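Local coordinates for protein beta-N-acetylhexosaminidase (Streptomyces plicatus, PDB 1JAK) that removes terminal beta-linked N-acetylhexosamine residues from glycans and glycoconjugates, as a family 20 glycoside hydrolase working by substrate-assisted catalysis, at residues D300-L305 against L314-D319; L67-T72 against L76-H81. All coordinates share one frame; numbering follows the deposited sequence.

Interaction 1 (D300-L305 against L314-D319); sequences DVIGEL and LHIGGD. With IFG ((2R,3R,4S,5R)-2-acetamido-3,4-dihydroxy-5-hydroxymethyl-piperidine), chain F.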
loop_
_atom_site.group_PDB
_atom_site.type_symbol
_atom_site.label_atom_id
_atom_site.label_comp_id
_atom_site.label_asym_id
_atom_site.label_seq_id
_atom_site.Cartn_x
_atom_site.Cartn_y
_atom_site.Cartn_z
ATOM N N ASP A 300 -20.845 -11.231 -13.220
ATOM C CA ASP A 300 -20.141 -12.487 -12.958
ATOM C C ASP A 300 -18.774 -12.239 -12.324
ATOM O O ASP A 300 -18.410 -12.882 -11.336
ATOM C CB ASP A 300 -19.939 -13.299 -14.246
ATOM C CG ASP A 300 -21.219 -13.947 -14.749
ATOM O OD1 ASP A 300 -22.158 -14.146 -13.947
ATOM O OD2 ASP A 300 -21.273 -14.281 -15.949
ATOM N N VAL A 301 -18.016 -11.309 -12.897
ATOM C CA VAL A 301 -16.684 -11.002 -12.386
ATOM C C VAL A 301 -16.700 -10.397 -10.983
ATOM O O VAL A 301 -15.966 -10.847 -10.102
ATOM C CB VAL A 301 -15.930 -10.052 -13.340
ATOM C CG1 VAL A 301 -14.627 -9.586 -12.697
ATOM C CG2 VAL A 301 -15.632 -10.771 -14.646
ATOM N N ILE A 302 -17.531 -9.383 -10.771
ATOM C CA ILE A 302 -17.606 -8.746 -9.463
ATOM C C ILE A 302 -18.096 -9.736 -8.406
ATOM O O ILE A 302 -17.635 -9.718 -7.261
ATOM C CB ILE A 302 -18.531 -7.507 -9.507
ATOM C CG1 ILE A 302 -17.864 -6.408 -10.343
ATOM C CG2 ILE A 302 -18.832 -7.020 -8.097
ATOM C CD1 ILE A 302 -18.680 -5.131 -10.481
ATOM N N GLY A 303 -19.020 -10.608 -8.795
ATOM C CA GLY A 303 -19.530 -11.591 -7.854
ATOM C C GLY A 303 -18.450 -12.562 -7.412
ATOM O O GLY A 303 -18.315 -12.859 -6.220
ATOM N N GLU A 304 -17.672 -13.062 -8.368
ATOM C CA GLU A 304 -16.612 -14.006 -8.047
ATOM C C GLU A 304 -15.485 -13.341 -7.266
ATOM O O GLU A 304 -14.894 -13.955 -6.377
ATOM C CB GLU A 304 -16.066 -14.664 -9.323
ATOM C CG GLU A 304 -17.019 -15.704 -9.916
ATOM C CD GLU A 304 -16.357 -16.628 -10.924
ATOM O OE1 GLU A 304 -15.191 -17.023 -10.699
ATOM O OE2 GLU A 304 -17.008 -16.984 -11.929
ATOM N N LEU A 305 -15.192 -12.086 -7.588
ATOM C CA LEU A 305 -14.130 -11.372 -6.888
ATOM C C LEU A 305 -14.551 -11.063 -5.453
ATOM O O LEU A 305 -13.756 -11.194 -4.524
ATOM C CB LEU A 305 -13.782 -10.073 -7.620
ATOM C CG LEU A 305 -12.649 -9.230 -7.021
ATOM C CD1 LEU A 305 -11.360 -10.048 -6.954
ATOM C CD2 LEU A 305 -12.446 -7.982 -7.869
ATOM N N LEU A 314 -14.224 -2.854 -2.871
ATOM C CA LEU A 314 -14.054 -3.428 -4.199
ATOM C C LEU A 314 -13.881 -2.227 -5.125
ATOM O O LEU A 314 -14.775 -1.391 -5.240
ATOM C CB LEU A 314 -15.284 -4.249 -4.593
ATOM C CG LEU A 314 -15.162 -5.184 -5.799
ATOM C CD1 LEU A 314 -15.019 -4.390 -7.085
ATOM C CD2 LEU A 314 -13.981 -6.110 -5.592
ATOM N N HIS A 315 -12.715 -2.143 -5.762
ATOM C CA HIS A 315 -12.361 -1.041 -6.659
ATOM C C HIS A 315 -12.781 -1.372 -8.095
ATOM O O HIS A 315 -12.378 -2.405 -8.632
ATOM C CB HIS A 315 -10.835 -0.840 -6.589
ATOM C CG HIS A 315 -10.367 0.553 -6.885
ATOM N ND1 HIS A 315 -10.689 1.224 -8.046
ATOM C CD2 HIS A 315 -9.530 1.370 -6.200
ATOM C CE1 HIS A 315 -10.068 2.391 -8.065
ATOM N NE2 HIS A 315 -9.357 2.504 -6.956
ATOM N N ILE A 316 -13.590 -0.511 -8.714
ATOM C CA ILE A 316 -14.021 -0.753 -10.091
ATOM C C ILE A 316 -13.316 0.160 -11.097
ATOM O O ILE A 316 -13.689 0.209 -12.268
ATOM C CB ILE A 316 -15.562 -0.608 -10.255
ATOM C CG1 ILE A 316 -16.017 0.800 -9.873
ATOM C CG2 ILE A 316 -16.269 -1.660 -9.409
ATOM C CD1 ILE A 316 -17.504 1.040 -10.093
ATOM N N GLY A 317 -12.291 0.874 -10.638
ATOM C CA GLY A 317 -11.539 1.748 -11.525
ATOM C C GLY A 317 -12.320 2.934 -12.060
ATOM O O GLY A 317 -12.813 3.752 -11.285
ATOM N N GLY A 318 -12.412 3.038 -13.385
ATOM C CA GLY A 318 -13.147 4.139 -13.995
ATOM C C GLY A 318 -12.271 5.210 -14.620
ATOM O O GLY A 318 -12.766 6.214 -15.137
ATOM N N ASP A 319 -10.963 4.985 -14.586
ATOM C CA ASP A 319 -9.998 5.931 -15.127
ATOM C C ASP A 319 -9.771 5.784 -16.623
ATOM O O ASP A 319 -9.911 4.698 -17.190
ATOM C CB ASP A 319 -8.646 5.733 -14.450
ATOM C CG ASP A 319 -8.074 4.350 -14.718
ATOM O OD1 ASP A 319 -8.753 3.364 -14.368
ATOM O OD2 ASP A 319 -6.964 4.241 -15.286
HETATM N N1 IFG F . -2.571 6.466 -15.555
HETATM C C2 IFG F . -3.260 5.150 -15.544
HETATM C C3 IFG F . -2.392 3.929 -15.032
HETATM C C4 IFG F . -0.919 3.977 -15.488
HETATM C C5 IFG F . -0.343 5.347 -15.122
HETATM C C6 IFG F . 1.131 5.550 -15.459
HETATM C C7 IFG F . -4.435 5.756 -13.468
HETATM C C8 IFG F . -5.622 5.865 -12.546
HETATM C C9 IFG F . -1.116 6.507 -15.766
HETATM N N2 IFG F . -4.495 5.245 -14.734
HETATM O O7 IFG F . -3.369 6.172 -13.033
HETATM O O3 IFG F . -2.985 2.714 -15.472
HETATM O O4 IFG F . -0.873 3.815 -16.905
HETATM O O6 IFG F . 1.705 6.584 -14.667
#

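Interaction 2 (L67-T72 against L76-H81); sequences LLRPAT and LPVTAH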
loop_
_atom_site.group_PDB
_atom_site.type_symbol
_atom_site.label_atom_id
_atom_site.label_comp_id
_atom_site.label_asym_id
_atom_site.label_seq_id
_atom_site.Cartn_x
_atom_site.Cartn_y
_atom_site.Cartn_z
ATOM N N LEU A 67 11.487 -11.910 12.716
ATOM C CA LEU A 67 12.230 -10.758 12.213
ATOM C C LEU A 67 13.590 -10.611 12.883
ATOM O O LEU A 67 14.551 -10.167 12.255
ATOM C CB LEU A 67 11.454 -9.456 12.447
ATOM C CG LEU A 67 10.221 -9.113 11.615
ATOM C CD1 LEU A 67 9.623 -7.813 12.133
ATOM C CD2 LEU A 67 10.606 -8.977 10.149
ATOM N N LEU A 68 13.670 -10.988 14.154
ATOM C CA LEU A 68 14.906 -10.827 14.914
ATOM C C LEU A 68 15.877 -12.004 14.968
ATOM O O LEU A 68 17.086 -11.804 15.093
ATOM C CB LEU A 68 14.568 -10.419 16.352
ATOM C CG LEU A 68 13.717 -9.162 16.550
ATOM C CD1 LEU A 68 13.519 -8.908 18.040
ATOM C CD2 LEU A 68 14.395 -7.976 15.893
ATOM N N ARG A 69 15.360 -13.222 14.877
ATOM C CA ARG A 69 16.212 -14.404 14.976
ATOM C C ARG A 69 17.430 -14.493 14.052
ATOM O O ARG A 69 18.526 -14.817 14.510
ATOM C CB ARG A 69 15.355 -15.670 14.856
ATOM C CG ARG A 69 14.543 -15.953 16.128
ATOM C CD ARG A 69 13.522 -17.072 15.945
ATOM N NE ARG A 69 12.693 -17.235 17.141
ATOM C CZ ARG A 69 11.495 -17.811 17.150
ATOM N NH1 ARG A 69 10.978 -18.279 16.023
ATOM N NH2 ARG A 69 10.810 -17.918 18.286
ATOM N N PRO A 70 17.268 -14.201 12.752
ATOM C CA PRO A 70 18.412 -14.280 11.834
ATOM C C PRO A 70 19.617 -13.409 12.197
ATOM O O PRO A 70 20.744 -13.905 12.297
ATOM C CB PRO A 70 17.804 -13.886 10.493
ATOM C CG PRO A 70 16.381 -14.362 10.618
ATOM C CD PRO A 70 16.027 -13.913 12.010
ATOM N N ALA A 71 19.380 -12.115 12.394
ATOM C CA ALA A 71 20.459 -11.187 12.722
ATOM C C ALA A 71 21.007 -11.326 14.139
ATOM O O ALA A 71 22.197 -11.103 14.368
ATOM C CB ALA A 71 20.001 -9.745 12.478
ATOM N N THR A 72 20.152 -11.682 15.093
ATOM C CA THR A 72 20.601 -11.838 16.472
ATOM C C THR A 72 21.160 -13.233 16.696
ATOM O O THR A 72 22.127 -13.410 17.438
ATOM C CB THR A 72 19.456 -11.645 17.485
ATOM O OG1 THR A 72 18.455 -12.651 17.269
ATOM C CG2 THR A 72 18.837 -10.259 17.346
ATOM N N LEU A 76 14.918 -16.484 21.128
ATOM C CA LEU A 76 13.747 -15.614 21.216
ATOM C C LEU A 76 12.434 -16.386 21.276
ATOM O O LEU A 76 11.575 -16.245 20.406
ATOM C CB LEU A 76 13.722 -14.652 20.026
ATOM C CG LEU A 76 14.854 -13.622 20.008
ATOM C CD1 LEU A 76 14.911 -12.946 18.649
ATOM C CD2 LEU A 76 14.636 -12.604 21.116
ATOM N N PRO A 77 12.256 -17.211 22.317
ATOM C CA PRO A 77 11.019 -17.985 22.439
ATOM C C PRO A 77 9.822 -17.076 22.708
ATOM O O PRO A 77 9.955 -16.046 23.370
ATOM C CB PRO A 77 11.315 -18.911 23.613
ATOM C CG PRO A 77 12.171 -18.051 24.489
ATOM C CD PRO A 77 13.118 -17.404 23.497
ATOM N N VAL A 78 8.664 -17.456 22.177
ATOM C CA VAL A 78 7.431 -16.697 22.375
ATOM C C VAL A 78 6.605 -17.484 23.390
ATOM O O VAL A 78 6.235 -18.633 23.145
ATOM C CB VAL A 78 6.652 -16.544 21.052
ATOM C CG1 VAL A 78 5.342 -15.796 21.289
ATOM C CG2 VAL A 78 7.509 -15.795 20.045
ATOM N N THR A 79 6.325 -16.859 24.527
ATOM C CA THR A 79 5.593 -17.514 25.604
ATOM C C THR A 79 4.510 -16.642 26.229
ATOM O O THR A 79 4.579 -15.415 26.181
ATOM C CB THR A 79 6.577 -17.945 26.715
ATOM O OG1 THR A 79 5.851 -18.419 27.852
ATOM C CG2 THR A 79 7.455 -16.766 27.129
ATOM N N ALA A 80 3.515 -17.294 26.824
ATOM C CA ALA A 80 2.414 -16.598 27.478
ATOM C C ALA A 80 2.577 -16.649 28.997
ATOM O O ALA A 80 1.610 -16.488 29.742
ATOM C CB ALA A 80 1.085 -17.225 27.071
ATOM N N HIS A 81 3.806 -16.881 29.451
ATOM C CA HIS A 81 4.096 -16.940 30.880
ATOM C C HIS A 81 5.460 -16.321 31.179
ATOM O O HIS A 81 6.328 -16.270 30.308
ATOM C CB HIS A 81 4.067 -18.391 31.374
ATOM C CG HIS A 81 2.776 -19.096 31.097
ATOM N ND1 HIS A 81 2.576 -19.869 29.973
ATOM C CD2 HIS A 81 1.607 -19.117 31.781
ATOM C CE1 HIS A 81 1.340 -20.336 29.977
ATOM N NE2 HIS A 81 0.731 -19.894 31.062
#

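Interaction 1 (D300-L305 against L314-D319)
Leu305 and Leu314 meet methyl to methyl, CD2 of one against CD2 of the other at 3.3 Å, unusually close. With CG swung anti to the backbone N (chi1 -178°), Leu305 reaches from the helix toward the strand, and the two branched ends cross at a slant. This is the tight end of the contact; leucine suits both places because its forked tip fills a buried seam without polar atoms to satisfy. The other end is looser: Ile302 CD1 only grazes Ile316 CG2 at 4.4 Å, while Asp300 and Glu304 lie on the partly exposed side of the helix. After Ile316 the chain passes through Gly317 and Gly318, both at positive phi, which glycine adopts easily; at Gly318 a side chain would jam against the preceding carbonyl O. Gly317 N donates to His315 ND1 in the imidazole plane (3.1 Å), and Asp319 OD2 takes the N-H of the inhibitor's acetamido nitrogen N2 at 2.7 Å, nearly straight at 163°. The leucine pair lies between the helix layer and the parallel strands of the alpha/beta barrel: helix 292-307 leads into strand 313-315, which pairs with strand 346-350, while Val340 of helix 326-342 and Pro249 of strand 246-250 also pack on Leu314.

Interaction 2 (L67-T72 against L76-H81)
Arg69 and Leu76 lie alongside each other, their side chains running in opposite directions, so that the arginine's aliphatic part covers the leucine while its charged end reaches the leucine's backbone. Arg69 CG rests 3.9 Å from Leu76 CD1. From there the chain runs extended to NE, with chi2 171° and chi3 -175°, which carries the guanidinium to the carbonyl: Arg69 NH2 donates to Leu76 O at 2.8 Å. NH2 comes from above the carbonyl plane, and the oxygen lies slightly out of the guanidinium plane. NE is held as well, by Arg75 O, so two neighbouring carbonyls fix the flat group. Arginine fits this partly exposed border because it combines a greasy stem with several donors. An alanine in place of Arg69 is likely to leave Leu76 O and Arg75 O without these donors and to uncover one flank of the leucine. On the helix side Leu76 CD1 presses against Leu68 CB at 3.4 Å, a tight fit, and the Thr72 side chain crosses that of Leu76 at about a right angle, Thr72 OG1 3.8 Å from Leu76 CD1. The threonine hydroxyl is turned back to its own helix, where Thr72 OG1 donates to Leu68 O at 2.7 Å; Thr72 N binds the same oxygen, so one carbonyl takes two donors in the last turn. Leucine suits its place as an apolar plug between these three residues. The contact closes the turn from helix 55-72 to strand 78-79 in a beta-alpha-beta unit begun by strand 49-50, beside which strand 78-79 runs parallel; Leu130 and Val134 pack against Leu68 from the loop following helix 116-129.

Overall arrangement
Interaction 2 comes first along the chain and is complete before interaction 1 begins. Their centres are 41 Å apart, on opposite sides of the chain's centre, and their nearest atoms are about 28 Å apart, so neither touches the other. They share no helix, strand or sheet: 67-72 with 76-81 lies in family 20 domain 2, where strand 78-79 joins its mixed sheet, whereas 300-305 with 314-319 lies in the catalytic domain, where strand 313-315 is one of the parallel barrel strands. Both nevertheless join a helix to the strand that follows it. Only interaction 1 leads into the inhibitor pocket, through Asp319; interaction 2 is a local junction within the smaller domain, remote from that site.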